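Local structure of cellulose 1,4-beta-cellobiosidase (Clostridium thermocellum, 3ZQX) at residues A[25-29]-A[88-92]. The protein is the family 3b carbohydrate-binding module of a cellulosomal cellobiohydrolase, from a family that typically binds cellulose, although its own adhesion may be deficient. The protein carries 1 engineered substitution. Coordinates in Å, arbitrary orientation, origin at the centre of the assembly. Residues are numbered along the deposited sequence.
Sequences IVNTG and LPAGG
Asn27, the last residue of a β-strand, is held by the glycine-rich segment 88-92 through both backbone and side chain. Asn27 CA lies 5.2 Å from Gly91 CA. Asn27 N donates to Gly92 O (2.8 Å, nearly linear), while Gly91 N donates to Asn27 O (2.8 Å, more bent at 132°). Residues Pro89 to Gly92 form a type II β-turn closed by Gly92 N to Pro89 O at 2.8 Å; Gly91, at phi/psi 85/-10, takes the third position, where a CB would crowd the preceding carbonyl oxygen. At Gly92 a CB would clash with the ring of Pro89. The t rotamer of Asn27 carries its amide over one face of the turn, where ND2 donates to Leu88 O (3.2 Å) and also to the carbonyl of Arg31. Asn27 OD1 accepts from Gly29 N at 3.2 Å, an Asx turn that bends the chain. Leu88 (chi1 t, chi2 p) supplies the apolar part: its CD2 lies 4.0 Å from both Asn27 CB and Ile25 CG2. At this end of the CBM3 β-sandwich the contact ties the end of strand 15-27 to the connection between strands 87-88 and 97-103. Strand 3-9 flanks it, with Val3 against Asn27 and Leu88, and the Leu88 backbone pairs with Tyr33 in the sheet of strands 33-34 and 87-88.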
loop_
_atom_site.group_PDB
_atom_site.type_symbol
_atom_site.label_atom_id
_atom_site.label_comp_id
_atom_site.label_asym_id
_atom_site.label_seq_id
_atom_site.Cartn_x
_atom_site.Cartn_y
_atom_site.Cartn_z
ATOM N N ILE A 25 -0.349 8.664 2.867
ATOM C CA ILE A 25 -1.493 8.603 3.765
ATOM C C ILE A 25 -1.747 9.998 4.308
ATOM O O ILE A 25 -0.869 10.600 4.920
ATOM C CB ILE A 25 -1.279 7.606 4.918
ATOM C CG1 ILE A 25 -1.114 6.189 4.359
ATOM C CG2 ILE A 25 -2.449 7.675 5.898
ATOM C CD1 ILE A 25 -0.672 5.176 5.389
ATOM N N VAL A 26 -2.949 10.511 4.061
ATOM C CA VAL A 26 -3.294 11.885 4.416
ATOM C C VAL A 26 -4.380 11.858 5.475
ATOM O O VAL A 26 -5.393 11.183 5.300
ATOM C CB VAL A 26 -3.800 12.657 3.181
ATOM C CG1 VAL A 26 -4.120 14.091 3.555
ATOM C CG2 VAL A 26 -2.767 12.615 2.054
ATOM N N ASN A 27 -4.174 12.572 6.582
ATOM C CA ASN A 27 -5.181 12.607 7.624
ATOM C C ASN A 27 -6.023 13.846 7.389
ATOM O O ASN A 27 -5.641 14.954 7.769
ATOM C CB ASN A 27 -4.473 12.686 8.976
ATOM C CG ASN A 27 -5.424 12.553 10.127
ATOM O OD1 ASN A 27 -6.637 12.629 9.950
ATOM N ND2 ASN A 27 -4.885 12.343 11.323
ATOM N N THR A 28 -7.225 13.632 6.862
ATOM C CA THR A 28 -8.101 14.734 6.479
ATOM C C THR A 28 -9.100 15.060 7.572
ATOM O O THR A 28 -9.886 15.995 7.431
ATOM C CB THR A 28 -8.901 14.440 5.183
ATOM O OG1 THR A 28 -9.870 13.413 5.431
ATOM C CG2 THR A 28 -7.982 14.025 4.051
ATOM N N GLY A 29 -9.064 14.292 8.658
ATOM C CA GLY A 29 -10.003 14.469 9.750
ATOM C C GLY A 29 -9.467 15.369 10.841
ATOM O O GLY A 29 -8.423 16.011 10.686
ATOM N N LEU A 88 0.698 10.842 13.404
ATOM C CA LEU A 88 0.180 11.436 12.180
ATOM C C LEU A 88 -0.912 12.434 12.562
ATOM O O LEU A 88 -2.045 12.034 12.860
ATOM C CB LEU A 88 -0.389 10.364 11.253
ATOM C CG LEU A 88 -1.034 10.902 9.974
ATOM C CD1 LEU A 88 0.006 11.580 9.088
ATOM C CD2 LEU A 88 -1.758 9.793 9.229
ATOM N N PRO A 89 -0.563 13.719 12.664
ATOM C CA PRO A 89 -1.550 14.685 13.154
ATOM C C PRO A 89 -2.697 14.938 12.181
ATOM O O PRO A 89 -2.571 14.746 10.969
ATOM C CB PRO A 89 -0.721 15.961 13.317
ATOM C CG PRO A 89 0.337 15.835 12.276
ATOM C CD PRO A 89 0.709 14.371 12.300
ATOM N N ALA A 90 -3.813 15.391 12.734
ATOM C CA ALA A 90 -4.918 15.893 11.937
ATOM C C ALA A 90 -4.390 16.929 10.961
ATOM O O ALA A 90 -3.644 17.837 11.335
ATOM C CB ALA A 90 -5.973 16.515 12.847
ATOM N N GLY A 91 -4.777 16.774 9.701
ATOM C CA GLY A 91 -4.345 17.666 8.643
ATOM C C GLY A 91 -2.998 17.306 8.042
ATOM O O GLY A 91 -2.608 17.879 7.023
ATOM N N GLY A 92 -2.280 16.367 8.654
ATOM C CA GLY A 92 -0.950 16.015 8.193
ATOM C C GLY A 92 -0.949 14.865 7.214
ATOM O O GLY A 92 -1.989 14.314 6.873
#